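Local coordinates for SAM dependent methyltransferase (Aquifex aeolicus, PDB 3DH0), which binds S-adenosylmethionine and probably transfers its methyl group to an acceptor substrate, at residues L30-G34 against F186-A190; L52-S56 against L85-V90; I142-K146 against V158-E163. All blocks are in the same frame, centred on the assembly; numbering follows the deposited sequence.

Contact 1: L30-G34 against F186-A190; sequences LKEFG and FGVYA
A first torsion of -166° in Y189 sets CG beside the carbonyl carbon, opposite the backbone N, and carries the phenol across to the last turn of helix 26-33, where CD2 and CE2 meet F33. F33 answers from that turn with chi1 at -88°, its ring reaching out to strand 185-191. The two side chains run past each other in opposite directions, and each ring finishes against the other segment's backbone. Where they overlap, F33 CD2 lies 3.6 Å from Y189 CD2. The ring centroids of F33 and Y189 are 5.8 Å apart and the planes meet at 34°, an oblique aromatic pair. Farther out, the edge of the F33 ring meets the strand: CE2 is 3.3 Å from V188 O, close to the ring plane, and CZ sits 4.1 Å from G187 C. The absence of a side chain on G187 suits this approach, since a CB there would point at the phenylalanine. In return, Y189 CE2 comes obliquely to 3.3 Å from F33 O, while E32 O lies near the plane of the phenol at its edge. G34, with positive phi, ends the helix in a Schellman motif. R177 makes a cation-pi contact with F33 and also touches Y189, and A140 of strand 137-144 touches F33. F33 and Y189 thus join the end of helix 26-33 to strand 185-191, which runs antiparallel between strands 137-144 and 174-181; the sheet order 3-2-1-4-5-7-6 is the hallmark of the class I, Rossmann-like methyltransferase fold.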
# COMPACT_ATOMS: atom_id res chain seq x y z
N LEU A 30 -5.27 -9.47 -3.02
CA LEU A 30 -4.05 -9.78 -2.27
C LEU A 30 -3.57 -11.20 -2.51
O LEU A 30 -2.39 -11.44 -2.79
CB LEU A 30 -4.27 -9.59 -0.77
CG LEU A 30 -4.49 -8.20 -0.19
CD1 LEU A 30 -5.09 -8.33 1.20
CD2 LEU A 30 -3.18 -7.45 -0.15
N LYS A 31 -4.49 -12.15 -2.36
CA LYS A 31 -4.21 -13.57 -2.53
C LYS A 31 -3.65 -13.81 -3.91
O LYS A 31 -2.76 -14.63 -4.11
CB LYS A 31 -5.48 -14.39 -2.34
CG LYS A 31 -5.26 -15.89 -2.33
CD LYS A 31 -5.34 -16.51 -3.71
CE LYS A 31 -5.18 -18.04 -3.62
NZ LYS A 31 -6.14 -18.66 -2.63
N GLU A 32 -4.17 -13.07 -4.88
CA GLU A 32 -3.72 -13.23 -6.23
C GLU A 32 -2.33 -12.63 -6.43
O GLU A 32 -1.54 -13.14 -7.22
CB GLU A 32 -4.74 -12.56 -7.15
CG GLU A 32 -4.49 -12.78 -8.63
CD GLU A 32 -5.32 -11.82 -9.46
OE1 GLU A 32 -6.57 -11.87 -9.36
OE2 GLU A 32 -4.70 -11.01 -10.20
N PHE A 33 -2.03 -11.54 -5.72
CA PHE A 33 -0.72 -10.90 -5.83
C PHE A 33 0.39 -11.59 -5.04
O PHE A 33 1.54 -11.15 -5.07
CB PHE A 33 -0.80 -9.43 -5.41
CG PHE A 33 -1.16 -8.50 -6.53
CD1 PHE A 33 -2.49 -8.33 -6.92
CD2 PHE A 33 -0.17 -7.79 -7.19
CE1 PHE A 33 -2.83 -7.47 -7.98
CE2 PHE A 33 -0.49 -6.92 -8.24
CZ PHE A 33 -1.81 -6.76 -8.64
N GLY A 34 0.04 -12.65 -4.32
CA GLY A 34 1.04 -13.39 -3.57
C GLY A 34 1.17 -13.22 -2.06
O GLY A 34 2.11 -13.78 -1.48
N PHE A 186 -6.00 0.01 -11.42
CA PHE A 186 -5.11 -0.95 -12.05
C PHE A 186 -4.20 -1.47 -10.93
O PHE A 186 -4.25 -0.99 -9.81
CB PHE A 186 -4.30 -0.30 -13.16
CG PHE A 186 -3.44 0.84 -12.72
CD1 PHE A 186 -2.27 0.61 -12.00
CD2 PHE A 186 -3.79 2.15 -13.03
CE1 PHE A 186 -1.46 1.67 -11.61
CE2 PHE A 186 -3.00 3.22 -12.64
CZ PHE A 186 -1.83 2.98 -11.93
N GLY A 187 -3.39 -2.46 -11.24
CA GLY A 187 -2.50 -3.00 -10.24
C GLY A 187 -1.22 -3.39 -10.94
O GLY A 187 -1.21 -3.65 -12.13
N VAL A 188 -0.13 -3.41 -10.19
CA VAL A 188 1.15 -3.79 -10.76
C VAL A 188 1.85 -4.77 -9.83
O VAL A 188 1.88 -4.60 -8.62
CB VAL A 188 2.03 -2.55 -11.05
CG1 VAL A 188 1.73 -1.46 -10.07
CG2 VAL A 188 3.50 -2.94 -10.99
N TYR A 189 2.38 -5.81 -10.44
CA TYR A 189 3.07 -6.89 -9.75
C TYR A 189 4.55 -6.66 -9.98
O TYR A 189 5.01 -6.65 -11.12
CB TYR A 189 2.63 -8.20 -10.38
CG TYR A 189 2.95 -9.48 -9.64
CD1 TYR A 189 4.17 -10.14 -9.82
CD2 TYR A 189 1.98 -10.09 -8.86
CE1 TYR A 189 4.40 -11.39 -9.24
CE2 TYR A 189 2.19 -11.33 -8.28
CZ TYR A 189 3.39 -11.98 -8.47
OH TYR A 189 3.55 -13.23 -7.90
N ALA A 190 5.30 -6.49 -8.90
CA ALA A 190 6.73 -6.27 -9.04
C ALA A 190 7.50 -6.99 -7.96
O ALA A 190 7.01 -7.17 -6.84
CB ALA A 190 7.03 -4.79 -8.98

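Contact 2: L52-S56 against L85-V90; sequences LPYLS and LGLKNV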
# COMPACT_ATOMS: atom_id res chain seq x y z
N LEU A 52 -6.33 -2.79 6.50
CA LEU A 52 -5.61 -3.49 7.56
C LEU A 52 -6.26 -4.77 8.05
O LEU A 52 -5.58 -5.77 8.31
CB LEU A 52 -5.33 -2.53 8.73
CG LEU A 52 -4.17 -1.53 8.54
CD1 LEU A 52 -3.96 -0.69 9.80
CD2 LEU A 52 -2.89 -2.29 8.20
N PRO A 53 -7.59 -4.77 8.22
CA PRO A 53 -8.23 -6.01 8.68
C PRO A 53 -7.94 -7.17 7.73
O PRO A 53 -7.92 -8.33 8.12
CB PRO A 53 -9.71 -5.64 8.70
CG PRO A 53 -9.67 -4.20 9.09
CD PRO A 53 -8.55 -3.65 8.24
N TYR A 54 -7.73 -6.83 6.46
CA TYR A 54 -7.47 -7.80 5.42
C TYR A 54 -6.08 -8.36 5.50
O TYR A 54 -5.89 -9.55 5.67
CB TYR A 54 -7.71 -7.15 4.07
CG TYR A 54 -9.15 -6.73 3.93
CD1 TYR A 54 -10.14 -7.67 3.69
CD2 TYR A 54 -9.53 -5.40 4.15
CE1 TYR A 54 -11.48 -7.32 3.69
CE2 TYR A 54 -10.88 -5.04 4.16
CZ TYR A 54 -11.84 -6.02 3.92
OH TYR A 54 -13.18 -5.70 3.96
N LEU A 55 -5.10 -7.49 5.36
CA LEU A 55 -3.69 -7.86 5.45
C LEU A 55 -3.46 -8.66 6.74
O LEU A 55 -2.77 -9.67 6.75
CB LEU A 55 -2.85 -6.60 5.48
CG LEU A 55 -2.97 -5.69 4.25
CD1 LEU A 55 -2.33 -4.34 4.54
CD2 LEU A 55 -2.31 -6.37 3.05
N SER A 56 -4.06 -8.18 7.82
CA SER A 56 -3.93 -8.84 9.11
C SER A 56 -4.39 -10.29 9.02
O SER A 56 -3.68 -11.22 9.41
CB SER A 56 -4.78 -8.08 10.14
OG SER A 56 -4.60 -8.60 11.44
N LEU A 85 -10.74 -3.24 16.62
CA LEU A 85 -11.05 -4.49 15.94
C LEU A 85 -10.37 -5.71 16.52
O LEU A 85 -10.77 -6.84 16.23
CB LEU A 85 -10.73 -4.38 14.45
CG LEU A 85 -11.42 -3.26 13.66
CD1 LEU A 85 -11.06 -3.37 12.19
CD2 LEU A 85 -12.93 -3.34 13.84
N GLY A 86 -9.34 -5.50 17.33
CA GLY A 86 -8.64 -6.62 17.93
C GLY A 86 -7.61 -7.27 17.02
O GLY A 86 -7.39 -8.48 17.11
N LEU A 87 -6.97 -6.47 16.16
CA LEU A 87 -5.94 -6.98 15.26
C LEU A 87 -4.60 -7.03 16.01
O LEU A 87 -3.89 -6.03 16.10
CB LEU A 87 -5.84 -6.06 14.04
CG LEU A 87 -7.13 -5.86 13.23
CD1 LEU A 87 -6.91 -4.83 12.13
CD2 LEU A 87 -7.60 -7.18 12.62
N LYS A 88 -4.26 -8.20 16.52
CA LYS A 88 -3.04 -8.39 17.29
C LYS A 88 -1.70 -8.41 16.56
O LYS A 88 -0.67 -8.13 17.15
CB LYS A 88 -3.17 -9.65 18.14
CG LYS A 88 -4.41 -9.65 19.03
CD LYS A 88 -4.28 -8.76 20.28
CE LYS A 88 -3.48 -9.44 21.38
NZ LYS A 88 -3.78 -8.88 22.74
N ASN A 89 -1.69 -8.73 15.27
CA ASN A 89 -0.43 -8.79 14.54
C ASN A 89 -0.08 -7.52 13.77
O ASN A 89 0.79 -7.54 12.90
CB ASN A 89 -0.46 -9.96 13.55
CG ASN A 89 -1.55 -9.82 12.50
OD1 ASN A 89 -1.64 -10.63 11.59
ND2 ASN A 89 -2.37 -8.78 12.62
N VAL A 90 -0.75 -6.42 14.09
CA VAL A 90 -0.47 -5.19 13.38
C VAL A 90 0.26 -4.16 14.21
O VAL A 90 -0.12 -3.88 15.34
CB VAL A 90 -1.74 -4.54 12.83
CG1 VAL A 90 -1.36 -3.35 11.94
CG2 VAL A 90 -2.54 -5.56 12.05
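L87 lays its forked end against the helical turn P53-S56, and this is the close-packed part of the contact. The CG of L87 stands opposite the carbonyl carbon and beside the backbone N (chi1 -57°), which turns both methyls to the helix: L87 CD1 rests 3.9 Å from P53 CA, and L87 CD2 lies 3.5 Å from S56 OG. V90 continues the apolar surface inward. V90 CG2 comes 3.9 Å from S56 CB, while V90 CG1 reaches L52 CD2 at 4.2 Å, the two side chains crossing at a slant. L52 and V90 both also touch V65 of strand 64-69, so this end of the contact merges with the interior, and the side chain of L52 is about 8 Å from the bound S-adenosylmethionine. The segment 85-90 is the return leg of a right-handed beta-alpha-beta crossover, in which strand 64-69, helix 72-85 and strand 90-94 follow one another as in Rossmann-like folds. G86, with positive phi, takes the chain out of the helix, and a type I turn from L87 to V90 delivers it to the edge strand. Toward solvent the packing thins. There P53 CG is touched by L85 CD1 at 3.5 Å and, more distantly, by L87 CD1; the proline is itself partly exposed, and L85, at the end of its helix, is exposed.

Contact 3: I142-K146 against V158-E163; sequences IDWKK and VYSEWE
K146 and V158 lie alongside each other, their side chains pointing in opposite directions, while E163 crosses the lysine at about a right angle. The lysine leaves with CG opposite its backbone N (chi1 -158°) and stays extended until a bend at chi4. Its stem packs on S160, K146 CB to S160 CB at 3.5 Å, and passes V158 CG1. At the end, K146 NZ makes a weak hydrogen bond of 3.1 Å to V158 O and another bond to P155 O. The carboxylate of E163 lies beside the stem, OE2 3.6 Å from K146 CE, though NZ stays 4.7 Å from that oxygen. With an alanine in place of K146, the carbonyls of V158 and P155 would probably lose a shared donor, and E163 a nearby positive charge. V158 spreads its methyls along the other segment: CG1 is 3.7 Å from K145 O, and CG2 is 3.7 Å from W144 O. D143 OD1 accepts from W144 N through its anti lone pair, and D143 OD2 is hydrogen-bonded to H117 ND1. The W144 side chain lies about 6 Å from the bound S-adenosylmethionine. S160 OG donates to E163 OE1 on the anti side of the carboxylate, and E163 N returns a weak but fairly straight bond to S160 OG: a capping box, which starts helix 161-170 between strands 137-144 and 174-181 of this Rossmann-like sheet.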
# COMPACT_ATOMS: atom_id res chain seq x y z
N ILE A 142 -1.33 -0.56 -6.10
CA ILE A 142 -2.69 -0.40 -6.65
C ILE A 142 -3.13 1.06 -6.70
O ILE A 142 -3.11 1.76 -5.69
CB ILE A 142 -3.72 -1.20 -5.81
CG1 ILE A 142 -3.42 -2.70 -5.90
CG2 ILE A 142 -5.14 -0.92 -6.29
CD1 ILE A 142 -4.43 -3.59 -5.21
N ASP A 143 -3.55 1.53 -7.88
CA ASP A 143 -4.00 2.91 -8.00
C ASP A 143 -5.08 3.20 -9.06
O ASP A 143 -5.37 2.35 -9.90
CB ASP A 143 -2.81 3.85 -8.22
CG ASP A 143 -2.91 5.11 -7.38
OD1 ASP A 143 -4.03 5.68 -7.31
OD2 ASP A 143 -1.89 5.52 -6.78
N TRP A 144 -5.66 4.40 -9.00
CA TRP A 144 -6.71 4.80 -9.95
C TRP A 144 -6.18 4.91 -11.36
O TRP A 144 -4.99 5.18 -11.56
CB TRP A 144 -7.29 6.17 -9.60
CG TRP A 144 -7.86 6.31 -8.24
CD1 TRP A 144 -7.27 6.89 -7.16
CD2 TRP A 144 -9.17 5.89 -7.82
NE1 TRP A 144 -8.13 6.86 -6.09
CE2 TRP A 144 -9.30 6.26 -6.47
CE3 TRP A 144 -10.23 5.25 -8.46
CZ2 TRP A 144 -10.47 6.00 -5.74
CZ3 TRP A 144 -11.39 4.99 -7.74
CH2 TRP A 144 -11.50 5.36 -6.40
N LYS A 145 -7.08 4.74 -12.33
CA LYS A 145 -6.75 4.83 -13.76
C LYS A 145 -6.51 6.30 -14.10
O LYS A 145 -7.02 7.19 -13.40
CB LYS A 145 -7.92 4.28 -14.59
CG LYS A 145 -7.53 3.22 -15.61
CD LYS A 145 -7.72 1.80 -15.08
CE LYS A 145 -9.15 1.30 -15.35
NZ LYS A 145 -9.38 -0.09 -14.84
N LYS A 146 -5.75 6.58 -15.15
CA LYS A 146 -5.49 7.98 -15.48
C LYS A 146 -6.41 8.51 -16.55
O LYS A 146 -5.99 9.21 -17.48
CB LYS A 146 -4.03 8.21 -15.93
CG LYS A 146 -3.58 9.66 -15.76
CD LYS A 146 -2.32 9.96 -16.55
CE LYS A 146 -1.47 11.04 -15.88
NZ LYS A 146 -2.26 12.24 -15.48
N VAL A 158 -3.14 11.91 -10.70
CA VAL A 158 -2.65 10.54 -10.60
C VAL A 158 -1.72 10.18 -11.75
O VAL A 158 -1.64 10.90 -12.74
CB VAL A 158 -3.85 9.55 -10.61
CG1 VAL A 158 -4.48 9.48 -12.00
CG2 VAL A 158 -3.38 8.17 -10.18
N TYR A 159 -1.02 9.06 -11.59
CA TYR A 159 -0.12 8.54 -12.62
C TYR A 159 -0.94 7.52 -13.40
O TYR A 159 -2.00 7.07 -12.95
CB TYR A 159 1.05 7.76 -12.02
CG TYR A 159 2.10 8.53 -11.26
CD1 TYR A 159 2.28 8.31 -9.90
CD2 TYR A 159 2.95 9.42 -11.90
CE1 TYR A 159 3.29 8.95 -9.20
CE2 TYR A 159 3.96 10.07 -11.21
CZ TYR A 159 4.12 9.83 -9.86
OH TYR A 159 5.12 10.46 -9.17
N SER A 160 -0.44 7.13 -14.56
CA SER A 160 -1.10 6.11 -15.35
C SER A 160 -0.20 4.88 -15.20
O SER A 160 1.00 5.02 -14.95
CB SER A 160 -1.15 6.51 -16.83
OG SER A 160 0.13 6.38 -17.42
N GLU A 161 -0.77 3.69 -15.35
CA GLU A 161 0.00 2.45 -15.25
C GLU A 161 1.28 2.57 -16.07
O GLU A 161 2.32 2.01 -15.73
CB GLU A 161 -0.81 1.28 -15.79
CG GLU A 161 -1.27 1.49 -17.22
CD GLU A 161 -2.75 1.83 -17.32
OE1 GLU A 161 -3.18 2.79 -16.63
OE2 GLU A 161 -3.47 1.14 -18.08
N TRP A 162 1.21 3.32 -17.15
CA TRP A 162 2.35 3.48 -18.01
C TRP A 162 3.49 4.19 -17.26
O TRP A 162 4.58 3.63 -17.13
CB TRP A 162 1.90 4.23 -19.26
CG TRP A 162 0.78 3.48 -19.98
CD1 TRP A 162 0.89 2.27 -20.61
CD2 TRP A 162 -0.62 3.85 -20.08
NE1 TRP A 162 -0.34 1.86 -21.09
CE2 TRP A 162 -1.28 2.81 -20.78
CE3 TRP A 162 -1.37 4.96 -19.64
CZ2 TRP A 162 -2.67 2.85 -21.07
CZ3 TRP A 162 -2.76 5.00 -19.93
CH2 TRP A 162 -3.39 3.95 -20.63
N GLU A 163 3.25 5.39 -16.75
CA GLU A 163 4.29 6.13 -16.02
C GLU A 163 4.85 5.34 -14.83
O GLU A 163 6.05 5.13 -14.72
CB GLU A 163 3.74 7.46 -15.50
CG GLU A 163 3.34 8.45 -16.56
CD GLU A 163 2.07 9.15 -16.18
OE1 GLU A 163 1.05 8.44 -16.05
OE2 GLU A 163 2.08 10.39 -16.00

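Overall arrangement
From the N terminus, helix 26-33 supplies the first half of contact 1, which stays open until strand 185-191 near the end of the chain. Within that long loop the other two close in turn. Contact 2 joins helix 52-59 to the turn before edge strand 90-94; contact 3, closing a short loop, joins the end of strand 137-144 to the start of helix 161-170. They follow in series on opposite sides of the chain's centre and do not touch. Contact 1 bridges them: L30 packs on L55 of contact 2, and F186 N probably bonds D143 O, linking it to contact 3 through neighbouring strands.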